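PDB 4R85: cytosine deaminase from Klebsiella pneumoniae, which catalyses the hydrolytic deamination of cytosine to uracil, using bound iron, and probably that of 5-methylcytosine to thymine. Local coordinates for residues A13-L17 with I27-M33; G22-I27 with L364-A370; M1-R7 with A40-R46; L341-D346 with D380-V384. All coordinates share one frame; numbering follows the deposited sequence.

Contact 1 of 4, residues A13-L17 with I27-M33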
# COMPACT_ATOMS: atom_id res chain seq x y z
N ALA A 13 26.78 -8.90 10.89
CA ALA A 13 27.40 -10.23 10.80
C ALA A 13 26.45 -11.30 10.26
O ALA A 13 25.23 -11.16 10.36
CB ALA A 13 27.93 -10.65 12.16
N LEU A 14 27.01 -12.35 9.67
CA LEU A 14 26.23 -13.52 9.25
C LEU A 14 26.20 -14.54 10.38
O LEU A 14 27.16 -14.66 11.15
CB LEU A 14 26.85 -14.15 8.00
CG LEU A 14 26.74 -13.37 6.69
CD1 LEU A 14 27.59 -14.02 5.61
CD2 LEU A 14 25.29 -13.29 6.23
N PHE A 15 25.10 -15.28 10.49
CA PHE A 15 24.95 -16.22 11.60
C PHE A 15 24.58 -17.63 11.16
O PHE A 15 23.91 -17.82 10.15
CB PHE A 15 23.90 -15.73 12.59
CG PHE A 15 24.27 -14.45 13.29
CD1 PHE A 15 24.79 -14.48 14.57
CD2 PHE A 15 24.08 -13.23 12.67
CE1 PHE A 15 25.14 -13.30 15.21
CE2 PHE A 15 24.41 -12.05 13.31
CZ PHE A 15 24.95 -12.09 14.59
N THR A 16 25.04 -18.61 11.93
CA THR A 16 24.53 -19.97 11.83
C THR A 16 23.55 -20.22 12.97
O THR A 16 23.82 -19.88 14.12
CB THR A 16 25.67 -21.00 11.87
OG1 THR A 16 26.34 -20.99 10.60
CG2 THR A 16 25.15 -22.39 12.13
N LEU A 17 22.40 -20.80 12.64
CA LEU A 17 21.39 -21.14 13.63
C LEU A 17 21.22 -22.65 13.68
O LEU A 17 21.00 -23.30 12.66
CB LEU A 17 20.04 -20.49 13.26
CG LEU A 17 20.13 -19.08 12.66
CD1 LEU A 17 18.75 -18.56 12.30
CD2 LEU A 17 20.81 -18.13 13.62
N ILE A 27 22.94 -20.15 18.43
CA ILE A 27 23.11 -19.10 17.43
C ILE A 27 24.56 -18.65 17.48
O ILE A 27 25.04 -18.23 18.52
CB ILE A 27 22.21 -17.89 17.75
CG1 ILE A 27 20.74 -18.30 17.75
CG2 ILE A 27 22.47 -16.76 16.75
CD1 ILE A 27 19.82 -17.28 18.37
N THR A 28 25.26 -18.75 16.35
CA THR A 28 26.68 -18.42 16.32
C THR A 28 27.04 -17.48 15.17
O THR A 28 26.65 -17.70 14.03
CB THR A 28 27.53 -19.70 16.18
OG1 THR A 28 27.00 -20.72 17.03
CG2 THR A 28 28.99 -19.43 16.56
N ALA A 29 27.78 -16.42 15.49
CA ALA A 29 28.27 -15.50 14.47
C ALA A 29 29.35 -16.17 13.62
O ALA A 29 30.19 -16.90 14.15
CB ALA A 29 28.80 -14.23 15.11
N GLN A 30 29.33 -15.91 12.32
CA GLN A 30 30.34 -16.44 11.41
C GLN A 30 31.36 -15.36 11.07
O GLN A 30 31.05 -14.17 11.12
CB GLN A 30 29.70 -16.94 10.11
CG GLN A 30 28.49 -17.84 10.31
CD GLN A 30 27.81 -18.20 9.00
OE1 GLN A 30 26.81 -18.93 9.00
NE2 GLN A 30 28.34 -17.70 7.89
N ALA A 31 32.57 -15.79 10.70
CA ALA A 31 33.63 -14.89 10.30
C ALA A 31 33.32 -14.25 8.95
O ALA A 31 33.65 -13.09 8.70
CB ALA A 31 34.96 -15.62 10.24
N ALA A 32 32.67 -15.02 8.09
CA ALA A 32 32.27 -14.53 6.77
C ALA A 32 31.32 -15.52 6.11
O ALA A 32 30.91 -16.51 6.73
CB ALA A 32 33.49 -14.30 5.88
N MET A 33 30.97 -15.24 4.87
CA MET A 33 30.17 -16.14 4.06
C MET A 33 30.85 -17.51 3.96
O MET A 33 32.05 -17.60 3.67
CB MET A 33 29.97 -15.54 2.67
CG MET A 33 28.86 -16.15 1.88
SD MET A 33 27.25 -15.60 2.45
CE MET A 33 26.21 -16.63 1.43
O HOH W 1 29.89 -12.69 9.10
O HOH W 2 25.09 -21.83 15.79

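Contact 2 of 4, residues G22-I27 with L364-A370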
# COMPACT_ATOMS: atom_id res chain seq x y z
N GLY A 22 12.87 -29.04 18.42
CA GLY A 22 11.86 -28.00 18.38
C GLY A 22 12.27 -26.65 18.95
O GLY A 22 11.47 -25.72 18.97
N ILE A 23 13.50 -26.55 19.43
CA ILE A 23 13.97 -25.28 19.99
C ILE A 23 15.24 -24.77 19.30
O ILE A 23 15.91 -25.50 18.58
CB ILE A 23 14.19 -25.37 21.52
CG1 ILE A 23 15.14 -26.52 21.87
CG2 ILE A 23 12.87 -25.55 22.25
CD1 ILE A 23 16.58 -26.10 22.09
N ILE A 24 15.53 -23.49 19.51
CA ILE A 24 16.75 -22.89 19.02
C ILE A 24 17.91 -23.30 19.94
O ILE A 24 18.06 -22.77 21.03
CB ILE A 24 16.63 -21.36 18.99
CG1 ILE A 24 15.41 -20.95 18.16
CG2 ILE A 24 17.89 -20.73 18.44
CD1 ILE A 24 15.04 -19.50 18.30
N HIS A 25 18.72 -24.25 19.49
CA HIS A 25 19.78 -24.78 20.33
C HIS A 25 21.00 -23.86 20.41
O HIS A 25 21.62 -23.72 21.47
CB HIS A 25 20.19 -26.18 19.88
CG HIS A 25 21.20 -26.83 20.78
ND1 HIS A 25 22.56 -26.68 20.60
CD2 HIS A 25 21.04 -27.61 21.87
CE1 HIS A 25 23.19 -27.35 21.55
NE2 HIS A 25 22.30 -27.92 22.33
N ARG A 26 21.34 -23.22 19.30
CA ARG A 26 22.55 -22.40 19.24
C ARG A 26 22.48 -21.36 18.12
O ARG A 26 22.03 -21.65 17.02
CB ARG A 26 23.78 -23.30 19.04
CG ARG A 26 25.11 -22.57 19.18
CD ARG A 26 26.26 -23.35 18.55
NE ARG A 26 26.76 -24.43 19.40
CZ ARG A 26 26.45 -25.72 19.25
NH1 ARG A 26 25.63 -26.09 18.27
NH2 ARG A 26 26.97 -26.62 20.07
N ILE A 27 22.94 -20.15 18.43
CA ILE A 27 23.11 -19.10 17.43
C ILE A 27 24.56 -18.65 17.48
O ILE A 27 25.04 -18.23 18.52
CB ILE A 27 22.21 -17.89 17.75
CG1 ILE A 27 20.74 -18.30 17.75
CG2 ILE A 27 22.47 -16.76 16.75
CD1 ILE A 27 19.82 -17.28 18.37
N LEU A 364 14.17 -14.92 18.31
CA LEU A 364 15.34 -15.73 17.99
C LEU A 364 16.38 -15.64 19.09
O LEU A 364 17.31 -14.84 19.02
CB LEU A 364 15.95 -15.31 16.65
CG LEU A 364 14.99 -15.35 15.46
CD1 LEU A 364 15.75 -15.21 14.16
CD2 LEU A 364 14.17 -16.63 15.47
N ALA A 365 16.21 -16.49 20.10
CA ALA A 365 17.15 -16.60 21.21
C ALA A 365 17.29 -18.07 21.52
O ALA A 365 16.35 -18.84 21.37
CB ALA A 365 16.62 -15.86 22.42
N GLU A 366 18.48 -18.47 21.97
CA GLU A 366 18.70 -19.86 22.34
C GLU A 366 17.72 -20.27 23.44
O GLU A 366 17.45 -19.50 24.36
CB GLU A 366 20.15 -20.07 22.77
CG GLU A 366 21.14 -19.79 21.65
CD GLU A 366 22.59 -19.93 22.10
OE1 GLU A 366 22.82 -20.24 23.29
OE2 GLU A 366 23.49 -19.72 21.26
N GLY A 367 17.16 -21.46 23.32
CA GLY A 367 16.23 -21.96 24.30
C GLY A 367 14.78 -21.73 23.94
O GLY A 367 13.88 -22.35 24.50
N ARG A 368 14.54 -20.82 22.99
CA ARG A 368 13.18 -20.49 22.57
C ARG A 368 12.71 -21.42 21.43
O ARG A 368 13.54 -22.07 20.79
CB ARG A 368 13.08 -19.01 22.17
CG ARG A 368 13.51 -18.09 23.30
CD ARG A 368 13.00 -16.66 23.15
NE ARG A 368 13.54 -15.84 24.23
CZ ARG A 368 13.41 -14.52 24.32
NH1 ARG A 368 12.74 -13.85 23.39
NH2 ARG A 368 13.95 -13.86 25.34
N PRO A 369 11.39 -21.51 21.20
CA PRO A 369 10.87 -22.39 20.15
C PRO A 369 11.48 -22.09 18.79
O PRO A 369 11.71 -20.92 18.44
CB PRO A 369 9.37 -22.06 20.13
CG PRO A 369 9.07 -21.59 21.50
CD PRO A 369 10.30 -20.86 21.96
N ALA A 370 11.75 -23.14 18.03
CA ALA A 370 12.29 -23.00 16.68
C ALA A 370 11.19 -22.61 15.70
O ALA A 370 10.80 -23.41 14.84
CB ALA A 370 12.98 -24.29 16.25

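Contact 3 of 4, residues M1-R7 with A40-R46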
# COMPACT_ATOMS: atom_id res chain seq x y z
N MET A 1 18.39 -29.34 12.68
CA MET A 1 18.45 -28.59 11.43
C MET A 1 19.36 -27.37 11.58
O MET A 1 19.30 -26.67 12.58
CB MET A 1 17.06 -28.15 10.99
CG MET A 1 17.06 -27.20 9.80
SD MET A 1 15.39 -26.90 9.18
CE MET A 1 14.51 -26.63 10.71
N LYS A 2 20.18 -27.12 10.57
CA LYS A 2 21.12 -26.00 10.62
C LYS A 2 20.84 -25.00 9.51
O LYS A 2 20.54 -25.37 8.38
CB LYS A 2 22.56 -26.52 10.51
CG LYS A 2 23.62 -25.43 10.55
CD LYS A 2 25.00 -25.98 10.17
CE LYS A 2 25.49 -27.02 11.16
NZ LYS A 2 25.87 -26.42 12.47
N ILE A 3 20.91 -23.71 9.85
CA ILE A 3 20.80 -22.65 8.86
C ILE A 3 22.08 -21.84 8.88
O ILE A 3 22.49 -21.38 9.94
CB ILE A 3 19.62 -21.71 9.15
CG1 ILE A 3 18.30 -22.49 9.27
CG2 ILE A 3 19.52 -20.65 8.07
CD1 ILE A 3 17.18 -21.70 9.88
N ILE A 4 22.72 -21.69 7.73
CA ILE A 4 23.95 -20.90 7.65
C ILE A 4 23.77 -19.63 6.81
O ILE A 4 22.79 -19.52 6.06
CB ILE A 4 25.13 -21.70 7.07
CG1 ILE A 4 24.86 -22.14 5.63
CG2 ILE A 4 25.47 -22.91 7.96
CD1 ILE A 4 26.06 -22.80 4.95
N ASN A 5 24.72 -18.71 6.94
CA ASN A 5 24.77 -17.49 6.13
C ASN A 5 23.53 -16.63 6.30
O ASN A 5 23.06 -15.99 5.35
CB ASN A 5 24.97 -17.83 4.65
CG ASN A 5 26.30 -18.49 4.37
OD1 ASN A 5 27.30 -18.23 5.06
ND2 ASN A 5 26.33 -19.35 3.36
N ALA A 6 22.98 -16.61 7.51
CA ALA A 6 21.76 -15.86 7.77
C ALA A 6 22.09 -14.52 8.39
O ALA A 6 22.96 -14.41 9.25
CB ALA A 6 20.85 -16.65 8.68
N ARG A 7 21.39 -13.48 7.93
CA ARG A 7 21.45 -12.20 8.61
C ARG A 7 20.44 -12.18 9.74
O ARG A 7 19.39 -12.83 9.66
CB ARG A 7 21.15 -11.06 7.63
CG ARG A 7 22.10 -11.00 6.45
CD ARG A 7 23.42 -10.36 6.82
NE ARG A 7 23.24 -8.98 7.25
CZ ARG A 7 23.26 -7.93 6.43
NH1 ARG A 7 23.09 -6.72 6.93
NH2 ARG A 7 23.46 -8.10 5.13
N ALA A 40 22.85 -28.32 5.23
CA ALA A 40 22.28 -27.24 6.03
C ALA A 40 21.50 -26.33 5.09
O ALA A 40 21.75 -26.33 3.88
CB ALA A 40 23.37 -26.46 6.73
N ILE A 41 20.56 -25.57 5.62
CA ILE A 41 19.85 -24.59 4.81
C ILE A 41 20.73 -23.36 4.62
O ILE A 41 21.17 -22.75 5.59
CB ILE A 41 18.51 -24.18 5.45
CG1 ILE A 41 17.56 -25.38 5.45
CG2 ILE A 41 17.90 -23.03 4.70
CD1 ILE A 41 16.27 -25.13 6.19
N ASP A 42 21.01 -23.01 3.37
CA ASP A 42 21.83 -21.84 3.07
C ASP A 42 20.95 -20.62 2.86
O ASP A 42 20.27 -20.50 1.83
CB ASP A 42 22.72 -22.09 1.85
CG ASP A 42 23.80 -21.03 1.67
OD1 ASP A 42 23.75 -19.98 2.34
OD2 ASP A 42 24.70 -21.24 0.82
N ALA A 43 20.96 -19.72 3.83
CA ALA A 43 20.17 -18.50 3.76
C ALA A 43 20.73 -17.54 2.71
O ALA A 43 20.05 -16.60 2.29
CB ALA A 43 20.10 -17.82 5.11
N GLN A 44 21.97 -17.78 2.29
CA GLN A 44 22.60 -16.99 1.23
C GLN A 44 22.60 -15.49 1.52
O GLN A 44 22.43 -14.68 0.61
CB GLN A 44 21.94 -17.27 -0.13
CG GLN A 44 22.14 -18.70 -0.63
CD GLN A 44 21.57 -18.92 -2.02
OE1 GLN A 44 20.44 -18.55 -2.30
NE2 GLN A 44 22.37 -19.52 -2.90
N GLY A 45 22.79 -15.14 2.79
CA GLY A 45 22.83 -13.74 3.20
C GLY A 45 21.46 -13.13 3.43
O GLY A 45 21.34 -11.93 3.64
N ARG A 46 20.42 -13.96 3.41
CA ARG A 46 19.08 -13.45 3.67
C ARG A 46 18.78 -13.36 5.16
O ARG A 46 19.37 -14.06 5.97
CB ARG A 46 18.04 -14.31 2.97
CG ARG A 46 18.08 -14.17 1.48
CD ARG A 46 17.17 -15.16 0.83
NE ARG A 46 17.31 -15.14 -0.62
CZ ARG A 46 17.91 -16.09 -1.33
NH1 ARG A 46 18.42 -17.15 -0.71
NH2 ARG A 46 18.00 -15.98 -2.65
O HOH W 3 23.41 -9.89 3.44

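Contact 4 of 4, residues L341-D346 with D380-V384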
# COMPACT_ATOMS: atom_id res chain seq x y z
N LEU A 341 12.83 3.27 8.84
CA LEU A 341 12.96 2.16 7.89
C LEU A 341 13.95 1.08 8.33
O LEU A 341 13.75 -0.10 8.02
CB LEU A 341 13.31 2.69 6.49
CG LEU A 341 12.12 3.38 5.79
CD1 LEU A 341 12.55 4.08 4.51
CD2 LEU A 341 11.01 2.38 5.50
N GLN A 342 14.99 1.46 9.05
CA GLN A 342 15.97 0.50 9.55
C GLN A 342 15.46 -0.47 10.62
O GLN A 342 16.07 -1.50 10.86
CB GLN A 342 17.22 1.21 10.06
CG GLN A 342 18.16 1.67 8.96
CD GLN A 342 19.60 1.73 9.43
OE1 GLN A 342 20.51 1.28 8.73
NE2 GLN A 342 19.81 2.29 10.62
N ARG A 343 14.35 -0.12 11.27
CA ARG A 343 13.77 -0.97 12.32
C ARG A 343 12.26 -1.22 12.12
O ARG A 343 11.57 -1.61 13.07
CB ARG A 343 14.03 -0.39 13.72
CG ARG A 343 13.67 1.10 13.92
CD ARG A 343 12.17 1.40 13.93
NE ARG A 343 11.48 0.73 15.04
CZ ARG A 343 10.80 1.37 15.98
NH1 ARG A 343 10.22 0.69 16.96
NH2 ARG A 343 10.68 2.70 15.93
N CYS A 344 11.75 -0.97 10.92
CA CYS A 344 10.29 -1.01 10.71
C CYS A 344 9.68 -2.40 10.91
O CYS A 344 8.47 -2.52 11.14
CB CYS A 344 9.91 -0.47 9.33
SG CYS A 344 10.53 -1.47 7.94
N LEU A 345 10.50 -3.45 10.84
CA LEU A 345 9.93 -4.78 11.05
C LEU A 345 9.45 -5.01 12.49
O LEU A 345 8.65 -5.94 12.75
CB LEU A 345 10.90 -5.89 10.60
CG LEU A 345 11.05 -6.05 9.08
CD1 LEU A 345 12.04 -7.17 8.73
CD2 LEU A 345 9.69 -6.29 8.41
N ASP A 346 9.91 -4.17 13.42
CA ASP A 346 9.39 -4.17 14.80
C ASP A 346 7.85 -4.20 14.84
O ASP A 346 7.26 -4.85 15.70
CB ASP A 346 9.82 -2.91 15.55
CG ASP A 346 11.29 -2.90 15.93
OD1 ASP A 346 11.99 -3.93 15.79
OD2 ASP A 346 11.74 -1.83 16.40
N ASP A 380 15.62 -4.71 7.17
CA ASP A 380 14.25 -4.21 7.29
C ASP A 380 13.83 -3.35 6.09
O ASP A 380 12.73 -3.51 5.56
CB ASP A 380 14.07 -3.36 8.56
CG ASP A 380 14.08 -4.17 9.84
OD1 ASP A 380 14.82 -5.18 9.92
OD2 ASP A 380 13.37 -3.77 10.78
N TYR A 381 14.70 -2.43 5.70
CA TYR A 381 14.43 -1.51 4.60
C TYR A 381 14.13 -2.23 3.30
O TYR A 381 13.14 -1.94 2.63
CB TYR A 381 15.63 -0.59 4.40
CG TYR A 381 15.56 0.26 3.15
CD1 TYR A 381 14.77 1.40 3.11
CD2 TYR A 381 16.29 -0.08 2.02
CE1 TYR A 381 14.70 2.18 1.97
CE2 TYR A 381 16.23 0.69 0.87
CZ TYR A 381 15.43 1.82 0.86
OH TYR A 381 15.37 2.61 -0.27
N GLU A 382 14.98 -3.18 2.93
CA GLU A 382 14.77 -3.94 1.71
C GLU A 382 13.53 -4.82 1.80
O GLU A 382 12.82 -5.01 0.81
CB GLU A 382 16.02 -4.76 1.37
CG GLU A 382 17.16 -3.89 0.89
CD GLU A 382 16.83 -3.20 -0.43
OE1 GLU A 382 16.30 -3.87 -1.33
OE2 GLU A 382 17.09 -1.98 -0.56
N ALA A 383 13.26 -5.35 2.99
CA ALA A 383 12.07 -6.19 3.18
C ALA A 383 10.80 -5.44 2.81
O ALA A 383 9.97 -5.95 2.05
CB ALA A 383 12.00 -6.71 4.62
N VAL A 384 10.65 -4.21 3.30
CA VAL A 384 9.43 -3.44 3.01
C VAL A 384 9.45 -2.84 1.60
O VAL A 384 8.41 -2.77 0.93
CB VAL A 384 9.11 -2.37 4.10
CG1 VAL A 384 10.04 -1.17 4.02
CG2 VAL A 384 7.64 -1.91 3.98

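Contact 1 of 4, residues A13-L17 with I27-M33
Thr-16 and Thr-28 face each other as an antiparallel hydrogen-bonded pair: Thr-16 N donates to Thr-28 O at 2.8 Å, and the return bond from Thr-28 N to Thr-16 O is 2.9 Å. The ladder runs on past Phe-15 and Ala-29, a non-hydrogen-bonded pair, to Gln-30 N, which donates a hydrogen bond to Leu-14 O at 2.8 Å. One water extends this end by accepting from Leu-14 N and donating to Gln-30 O.

Polar side chains meet on the face that carries the threonines. Thr-16 OG1 lies beside its own backbone N (chi1 -75°) and donates to Gln-30 OE1 at 2.7 Å, coming in at 127° to the amide C=O and tilted from its plane. The glutamine reaches it with an extended chain, crossing the threonine at about a right angle. OE1 also accepts a hydrogen bond from Asn-5 N, and NE2 is tied to Ala-32 O at 3.1 Å, so both ends of the amide are held and its flip is set.

The two strands form the hairpin 14-20/23-29, an edge of the small four-stranded mixed sheet, in which 14-20 continues to strand 2-7 through backbone bonds from Phe-15 to Ala-6 and from Leu-17 to Ile-3.

Apolar contacts lie on the other face, that of Phe-15, Leu-17, Ile-27 and Ala-29. The Phe-15 ring meets Ala-29 CB through CE1 at 3.8 Å, while Leu-17 and Ile-27 run side by side, CD2 against CG2 at 3.8 Å. At the other end of the contact, Leu-14 CD1 touches Met-33 SD at 3.5 Å.

Contact 2 of 4, residues G22-I27 with L364-A370
Ile-24 is the most enclosed side chain here, set into the curve of the 364-370 loop. Its CD1 lies 3.4 Å from Ala-365 O and 4.1 Å from Leu-364 CD2, with Pro-369 O also close by. Backbone bonds fix the strand around this side chain: Ile-24 N points almost straight at Arg-368 O at 2.8 Å, and Ile-24 O receives Gly-367 N in its carbonyl plane, also at 2.8 Å. At the far end Ala-370 N bonds to Gly-22 O at 2.8 Å, and Ala-370 CB rests against the same glycine.

Toward solvent the fit is looser. Exposed Glu-366 stretches along the strand, extended beyond CG (chi2 177°), and accepts a hydrogen bond from Ile-27 N on the anti side of OE2, at 2.9 Å and nearly straight. Arg-26, though of opposite charge, stays apart, NE being 6.0 Å from Glu-366 OE2; its guanidinium is salt-bridged to Asp-18 instead. Arg-368 likewise turns outward, bonds to Tyr-362 O and has Ala-365 CB over one face, toward its rim.

His-25 and Arg-26 both face Asp-18 in a classic beta bulge, while Ala-365 to Arg-368 make a type II turn with glycine at its third position. A turn from near the C-terminal end thus lines the outer strand of the N-terminal sheet, consistent with the small beta domain that both chain ends build beside an amidohydrolase barrel.

Contact 3 of 4, residues M1-R7 with A40-R46
Met-1 leans on Ile-41, its SD 3.6 Å from CD1, where strands 2-7 and 41-42 pair in parallel; 41-42 is one of the two outer strands of the small mixed sheet beside the barrel. Lys-2 O accepts a hydrogen bond from Ile-41 N, and the aliphatic part of the lysine passes Ala-40 CB before bending off to a salt bridge with Asp-18. Ile-3 lies alongside Ile-41, the two pointing the same way, on the face covered by Ile-374 and Ile-394 of the neighbouring sheet. Ile-4 takes its place in the ladder through N, bonded to Ile-41 O at 2.8 Å, and O, which accepts from Ala-43 N at 2.9 Å.

At Asn-5 the chain turns a corner with positive phi. Its side chain, CG beside the backbone N (chi1 -65°), brings ND2 within 2.8 Å of Asp-42 OD1; OD1 lies nearly in the amide plane, whereas ND2 comes in from well above the carboxylate plane. Gln-44 N reaches the same oxygen at 2.8 Å from the opposite face, closing an Asx turn, so OD1 is gripped from both sides and the aspartate is held in rotation. Asn-5 OD1 in turn accepts from Gln-34 N.

Asn-5 O accepts a hydrogen bond from Gly-45 N at 2.7 Å, within the type I' turn from Ala-43 to Arg-46, whose middle residues both have positive phi. Ala-6 packs CB to CB against Ala-43 at 3.8 Å. The last backbone bond, Arg-7 N to Arg-46 O, is 2.9 Å long, with the donor standing 45° out of the carbonyl plane.

Contact 4 of 4, residues L341-D346 with D380-V384
The ring of Tyr-381 is met at its edge by Leu-341: CB lies in the ring plane and CD1 comes within 3.8 Å of Tyr-381 CD1. The hydroxyl of this tyrosine bonds to Pro-316 O of the second subunit. A second flat group, the carboxylate of Asp-380, points OD2 at the backbone that follows helix 338-342, where Leu-345 N donates to it at 2.9 Å from 43° out of the carboxylate plane, while Leu-345 CG packs 3.6 Å from Asp-380 CG. Arg-9 NH2 makes salt bridges to both Asp-380 OD2 and Asp-346 OD1, which should favour the charged form of the buried Asp-380. The Arg-343 guanidinium presents its edge to Asp-346, NE and NH1 both gripping OD2, with NE at 2.9 Å; it also pairs with Asp-297.

Apolar side chains make the remaining contacts. Val-384 CG1, placed between backbone N and carbonyl carbon (chi1 74°), touches both Cys-344 SG and Leu-341 CD2 at 4.0 Å, and Leu-345 CD1 lies against Ala-383 CB.

The first turn of helix 380-386, which follows strand 372-375, thus packs on the end of helix 338-342 and the short 3-10 segment after it, with Leu-323, Leu-326 and Leu-330 of helix 322-332 lining the 341-346 side.

Overall arrangement
Contacts 1 and 3, both partly buried, belong to one four-stranded sheet: the hairpin of contact 1 and the parallel pair of contact 3 are joined by bonds between strands 14-20 and 2-7, their centres about 9 Å apart. Contact 2 shares Ile-27 and strand 23-29 with contact 1 but lies at the surface, where a loop from late in the sequence borders that edge strand. All three rest largely on backbone bonds, supplemented by a few side-chain amides and carboxylates. Contact 4, its centre about 21 Å from that of contact 1 and 20 Å from that of contact 3, is buried and differs in chemistry: helical elements meet through apolar side chains around a single carboxylate, close to the second subunit.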